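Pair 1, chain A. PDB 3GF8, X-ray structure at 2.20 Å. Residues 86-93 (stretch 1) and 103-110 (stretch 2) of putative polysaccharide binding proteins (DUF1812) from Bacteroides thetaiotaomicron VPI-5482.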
# COMPACT_ATOMS: atom_id res chain seq x y z
N ARG A 86 -0.62 13.04 -2.24
CA ARG A 86 -1.39 14.27 -2.45
C ARG A 86 -2.27 14.52 -1.24
O ARG A 86 -1.77 14.45 -0.11
CB ARG A 86 -2.17 14.20 -3.76
CG ARG A 86 -1.24 14.10 -4.98
CD ARG A 86 -2.07 14.03 -6.25
NE ARG A 86 -1.28 13.79 -7.45
CZ ARG A 86 -0.74 14.73 -8.20
NH1 ARG A 86 -0.89 16.01 -7.89
NH2 ARG A 86 -0.04 14.40 -9.27
N ASP A 87 -3.57 14.73 -1.43
CA ASP A 87 -4.42 15.17 -0.33
C ASP A 87 -4.71 14.18 0.76
O ASP A 87 -5.15 14.60 1.82
CB ASP A 87 -5.74 15.66 -0.86
CG ASP A 87 -5.59 16.94 -1.64
OD1 ASP A 87 -4.69 17.74 -1.29
OD2 ASP A 87 -6.36 17.14 -2.61
N SER A 88 -4.48 12.90 0.56
CA SER A 88 -4.80 11.93 1.60
C SER A 88 -3.82 11.91 2.74
O SER A 88 -4.15 11.41 3.83
CB SER A 88 -4.92 10.52 1.05
OG SER A 88 -5.93 10.47 0.05
N TYR A 89 -2.63 12.47 2.52
CA TYR A 89 -1.55 12.26 3.44
C TYR A 89 -0.97 13.58 3.90
O TYR A 89 -0.87 14.50 3.12
CB TYR A 89 -0.46 11.46 2.73
CG TYR A 89 -0.98 10.31 1.93
CD1 TYR A 89 -1.36 9.14 2.56
CD2 TYR A 89 -1.09 10.37 0.56
CE1 TYR A 89 -1.84 8.06 1.86
CE2 TYR A 89 -1.56 9.27 -0.17
CZ TYR A 89 -1.93 8.11 0.50
OH TYR A 89 -2.44 6.98 -0.16
N ASP A 90 -0.60 13.64 5.19
CA ASP A 90 0.30 14.69 5.69
C ASP A 90 1.68 14.13 5.83
O ASP A 90 1.87 13.13 6.53
CB ASP A 90 -0.14 15.21 7.07
CG ASP A 90 -1.47 15.96 7.00
OD1 ASP A 90 -1.63 16.87 6.13
OD2 ASP A 90 -2.36 15.62 7.79
N ILE A 91 2.63 14.79 5.20
CA ILE A 91 4.04 14.45 5.35
C ILE A 91 4.63 15.58 6.18
O ILE A 91 4.43 16.75 5.85
CB ILE A 91 4.76 14.35 3.99
CG1 ILE A 91 4.04 13.32 3.07
CG2 ILE A 91 6.24 13.99 4.20
CD1 ILE A 91 4.45 13.38 1.53
N THR A 92 5.33 15.27 7.25
CA THR A 92 5.93 16.31 8.10
C THR A 92 6.82 17.25 7.26
O THR A 92 7.46 16.82 6.28
CB THR A 92 6.74 15.68 9.25
OG1 THR A 92 7.61 14.71 8.72
CG2 THR A 92 5.84 14.94 10.26
N SER A 93 6.83 18.52 7.62
CA SER A 93 7.73 19.51 7.00
C SER A 93 8.97 19.70 7.78
O SER A 93 8.94 20.02 8.99
CB SER A 93 7.11 20.89 6.87
OG SER A 93 5.88 20.74 6.28
N ASP A 103 12.80 12.50 11.48
CA ASP A 103 11.71 13.48 11.56
C ASP A 103 10.64 13.35 10.48
O ASP A 103 9.56 13.95 10.59
CB ASP A 103 12.25 14.92 11.46
CG ASP A 103 13.08 15.33 12.67
OD1 ASP A 103 12.76 14.89 13.78
OD2 ASP A 103 14.06 16.09 12.50
N LEU A 104 10.99 12.65 9.40
CA LEU A 104 10.12 12.54 8.22
C LEU A 104 9.10 11.42 8.43
O LEU A 104 9.47 10.25 8.60
CB LEU A 104 10.94 12.25 6.95
CG LEU A 104 10.16 12.32 5.63
CD1 LEU A 104 9.64 13.70 5.49
CD2 LEU A 104 10.99 11.97 4.41
N LYS A 105 7.82 11.78 8.44
CA LYS A 105 6.77 10.81 8.69
C LYS A 105 5.61 11.15 7.80
O LYS A 105 5.38 12.30 7.52
CB LYS A 105 6.35 10.89 10.14
CG LYS A 105 7.50 10.79 11.13
CD LYS A 105 7.01 10.84 12.54
CE LYS A 105 8.15 10.53 13.47
NZ LYS A 105 7.83 11.02 14.79
N LEU A 106 4.87 10.14 7.38
CA LEU A 106 3.72 10.30 6.51
C LEU A 106 2.56 9.72 7.30
O LEU A 106 2.65 8.62 7.86
CB LEU A 106 3.96 9.59 5.20
CG LEU A 106 2.87 9.65 4.10
CD1 LEU A 106 3.45 9.56 2.71
CD2 LEU A 106 1.88 8.56 4.29
N LYS A 107 1.48 10.48 7.40
CA LYS A 107 0.32 10.00 8.13
C LYS A 107 -0.92 10.10 7.25
O LYS A 107 -1.18 11.14 6.65
CB LYS A 107 0.16 10.77 9.44
CG LYS A 107 -1.02 10.29 10.23
CD LYS A 107 -1.26 11.10 11.48
CE LYS A 107 -0.63 10.43 12.69
NZ LYS A 107 -0.79 11.24 13.93
N LEU A 108 -1.65 8.99 7.12
CA LEU A 108 -2.95 9.02 6.43
C LEU A 108 -3.89 9.91 7.26
O LEU A 108 -3.98 9.75 8.47
CB LEU A 108 -3.55 7.61 6.32
CG LEU A 108 -4.93 7.40 5.72
CD1 LEU A 108 -4.99 7.85 4.27
CD2 LEU A 108 -5.37 5.89 5.86
N LYS A 109 -4.53 10.88 6.60
CA LYS A 109 -5.45 11.77 7.28
C LYS A 109 -6.68 11.01 7.72
O LYS A 109 -7.20 10.16 6.98
CB LYS A 109 -5.86 12.91 6.34
CG LYS A 109 -4.70 13.88 6.00
CD LYS A 109 -5.24 15.02 5.16
CE LYS A 109 -4.19 15.92 4.59
NZ LYS A 109 -4.75 16.69 3.43
N ARG A 110 -7.13 11.31 8.94
CA ARG A 110 -8.39 10.78 9.47
C ARG A 110 -9.11 11.80 10.35
O ARG A 110 -8.53 12.72 10.89
CB ARG A 110 -8.19 9.47 10.24
CG ARG A 110 -7.62 9.62 11.69
CD ARG A 110 -6.29 10.37 11.71
NE ARG A 110 -5.22 9.65 11.02
CZ ARG A 110 -4.36 8.80 11.61
NH1 ARG A 110 -4.44 8.57 12.92
NH2 ARG A 110 -3.42 8.18 10.89
O HOH W 1 -1.84 16.81 2.18

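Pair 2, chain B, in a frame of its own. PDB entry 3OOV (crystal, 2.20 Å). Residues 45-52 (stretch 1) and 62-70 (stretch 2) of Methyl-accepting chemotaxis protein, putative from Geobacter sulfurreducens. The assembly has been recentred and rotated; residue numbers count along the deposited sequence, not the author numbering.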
# COMPACT_ATOMS: atom_id res chain seq x y z
N ALA B 45 1.12 -11.01 22.69
CA ALA B 45 -0.27 -10.60 22.71
C ALA B 45 -0.59 -9.69 21.53
O ALA B 45 -1.76 -9.41 21.29
CB ALA B 45 -0.58 -9.84 24.03
N ARG B 46 0.44 -9.20 20.83
CA ARG B 46 0.23 -8.31 19.68
C ARG B 46 -0.50 -7.04 20.04
O ARG B 46 -1.26 -6.51 19.26
CB ARG B 46 -0.43 -9.07 18.47
CG ARG B 46 0.47 -10.33 18.09
CD ARG B 46 0.19 -10.99 16.75
NE ARG B 46 1.04 -12.19 16.55
CZ ARG B 46 0.82 -13.16 15.65
NH1 ARG B 46 -0.23 -13.13 14.81
NH2 ARG B 46 1.66 -14.19 15.60
N THR B 47 -0.28 -6.54 21.24
CA THR B 47 -0.79 -5.23 21.61
C THR B 47 0.31 -4.25 21.91
O THR B 47 0.04 -3.13 22.32
CB THR B 47 -1.65 -5.32 22.88
OG1 THR B 47 -0.91 -5.99 23.87
CG2 THR B 47 -3.01 -6.07 22.58
N SER B 48 1.57 -4.69 21.80
CA SER B 48 2.69 -3.73 21.79
C SER B 48 3.72 -4.12 20.76
O SER B 48 3.86 -5.30 20.42
CB SER B 48 3.41 -3.73 23.17
OG SER B 48 2.52 -3.24 24.17
N LEU B 49 4.59 -3.16 20.43
CA LEU B 49 5.76 -3.40 19.60
C LEU B 49 7.05 -3.16 20.38
O LEU B 49 7.24 -2.09 20.92
CB LEU B 49 5.74 -2.39 18.47
CG LEU B 49 4.68 -2.58 17.37
CD1 LEU B 49 4.72 -1.27 16.40
CD2 LEU B 49 4.82 -3.91 16.59
N SER B 50 7.98 -4.09 20.34
CA SER B 50 9.22 -3.78 20.94
C SER B 50 10.25 -3.35 19.84
O SER B 50 10.22 -3.79 18.68
CB SER B 50 9.66 -4.89 21.90
OG SER B 50 10.14 -5.96 21.15
N PHE B 51 11.06 -2.37 20.18
CA PHE B 51 11.94 -1.77 19.20
C PHE B 51 13.21 -2.63 19.17
O PHE B 51 13.94 -2.64 20.12
CB PHE B 51 12.21 -0.33 19.65
CG PHE B 51 12.53 0.67 18.50
CD1 PHE B 51 12.13 2.00 18.62
CD2 PHE B 51 13.28 0.30 17.38
CE1 PHE B 51 12.42 2.95 17.59
CE2 PHE B 51 13.57 1.23 16.36
CZ PHE B 51 13.21 2.54 16.48
N VAL B 52 13.46 -3.34 18.08
CA VAL B 52 14.52 -4.36 18.01
C VAL B 52 15.82 -3.88 17.32
O VAL B 52 16.94 -4.17 17.80
CB VAL B 52 13.98 -5.66 17.31
CG1 VAL B 52 15.13 -6.68 17.07
CG2 VAL B 52 12.89 -6.28 18.18
N PRO B 62 17.78 0.95 20.92
CA PRO B 62 16.37 0.62 20.99
C PRO B 62 16.00 -0.44 22.09
O PRO B 62 14.85 -0.53 22.45
CB PRO B 62 16.08 0.08 19.59
CG PRO B 62 17.39 -0.53 19.16
CD PRO B 62 18.38 0.45 19.67
N ALA B 63 16.97 -1.15 22.65
CA ALA B 63 16.72 -2.15 23.74
C ALA B 63 15.87 -1.62 24.90
O ALA B 63 16.20 -0.62 25.52
CB ALA B 63 18.07 -2.74 24.33
N GLY B 64 14.76 -2.31 25.16
CA GLY B 64 13.89 -1.93 26.24
C GLY B 64 12.77 -1.00 25.81
O GLY B 64 11.85 -0.69 26.60
N VAL B 65 12.84 -0.49 24.57
CA VAL B 65 11.80 0.40 24.17
C VAL B 65 10.61 -0.45 23.75
O VAL B 65 10.75 -1.33 22.91
CB VAL B 65 12.20 1.38 22.98
CG1 VAL B 65 10.99 2.12 22.49
CG2 VAL B 65 13.23 2.39 23.42
N VAL B 66 9.42 -0.13 24.28
CA VAL B 66 8.20 -0.88 23.94
C VAL B 66 7.12 0.15 23.76
O VAL B 66 6.97 1.04 24.59
CB VAL B 66 7.79 -1.89 25.11
CG1 VAL B 66 6.48 -2.71 24.79
CG2 VAL B 66 8.97 -2.82 25.47
N LEU B 67 6.30 -0.04 22.74
CA LEU B 67 5.42 1.02 22.28
C LEU B 67 4.00 0.43 22.13
O LEU B 67 3.86 -0.71 21.63
CB LEU B 67 5.96 1.55 20.93
CG LEU B 67 7.33 2.31 21.02
CD1 LEU B 67 8.05 2.38 19.69
CD2 LEU B 67 7.07 3.74 21.60
N PRO B 68 2.96 1.18 22.54
CA PRO B 68 1.56 0.63 22.33
C PRO B 68 1.10 0.49 20.88
O PRO B 68 1.29 1.38 20.09
CB PRO B 68 0.65 1.67 23.02
CG PRO B 68 1.47 2.97 23.06
CD PRO B 68 2.96 2.54 23.11
N LEU B 69 0.42 -0.61 20.55
CA LEU B 69 -0.16 -0.78 19.23
C LEU B 69 -1.57 -0.33 19.28
O LEU B 69 -2.47 -1.14 19.25
CB LEU B 69 -0.18 -2.24 18.79
CG LEU B 69 0.96 -2.68 17.89
CD1 LEU B 69 0.96 -4.15 17.75
CD2 LEU B 69 0.90 -2.00 16.51
N ASP B 70 -1.79 0.96 19.36
CA ASP B 70 -3.11 1.46 19.32
C ASP B 70 -2.92 2.71 18.47
O ASP B 70 -1.94 2.83 17.66
CB ASP B 70 -3.66 1.72 20.76
CG ASP B 70 -2.78 2.69 21.62
OD1 ASP B 70 -2.12 3.60 21.07
OD2 ASP B 70 -2.78 2.58 22.88

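Backbone hydrogen bonding fixes how two antiparallel strands lie together, but it leaves the chemistry of the two sheet faces almost free. Pair 1 and pair 2 illustrate the principle. Their central 14 residues superpose with an RMSD of 0.9 Å, the strand axes approach to 4.6 and 4.5 Å, and the strand directions differ by 161° and 152°. The contacts bury similar areas, 645 and 613 Å².

The common core is a ladder of backbone hydrogen bonds. In pair 1, D90(A) N donates to K107(A) O at 3.0 Å and K107(A) N returns the bond to D90(A) O at 2.8 Å. The matched residues of pair 2 repeat this reciprocal pair: L49(B) N reaches L67(B) O at 2.8 Å, and L67(B) N reaches L49(B) O at 2.9 Å. The next rungs also correspond. K109(A) N to S88(A) O, 2.8 Å, is matched by L69(B) N to T47(B) O, 3.1 Å; T92(A) N to K105(A) O, 3.0 Å, is matched by F51(B) N to V65(B) O, 2.9 Å. These bonds join main-chain atoms, so the same frame can carry very different residues.

On the face bearing Y89(A), I91(A), L106(A) and L108(A), the contacts across the strands in pair 1 are apolar. Y89(A) CD1 lies 3.7 Å from L106(A) CD2, and I91(A) CG1 lies 3.8 Å from L106(A) CD1, so the leucine touches both neighbours across the strands. In pair 2 the matched positions are S48(B), S50(B), V66(B) and P68(B). Here V66(B) takes the place of the leucine, with its CG1 3.6 Å from S48(B) CB and its CG2 4.2 Å from S50(B) CB. Small serines thus meet a compact valine, whereas P68(B) points away from the other stretch and diverges from S48(B).

The other face, with D90(A) and K107(A) matching L49(B) and L67(B), reverses the pattern. Just past the strand, K109(A) and its match L69(B) point toward the other stretch and reach D90(A) and L49(B). Side-chain centres agree within 0.6 Å at both positions, yet pair 1 has polar and charged groups here, and pair 2 hydrocarbon. K109(A) NZ donates to D87(A) O at 2.7 Å and to a water that in turn donates to Y89(A) O; K109(A) CE lies 3.1 Å from D90(A) OD1, although NZ stays 4.1 Å from that oxygen, beyond a salt bridge. In pair 2 L49(B) CG simply packs against L69(B) CG at 3.8 Å. The end of K107(A) leads away from the other stretch, while L67(B) CD1 comes within 4.2 Å of F51(B) CD1.

T92(A) and F51(B), both directed toward the other stretch, differ in chemistry. T92(A) OG1 donates to D103(A) O at 2.8 Å and accepts from K105(A) N at 3.0 Å, so one hydroxyl holds two backbone groups. The phenylalanine instead gathers apolar neighbours: F51(B) CB lies 3.7 Å from V65(B) CB, and F51(B) CD2 3.6 Å from P62(B) CB. One backbone arrangement therefore accommodates a polar clasp or a hydrophobic cluster at the same place.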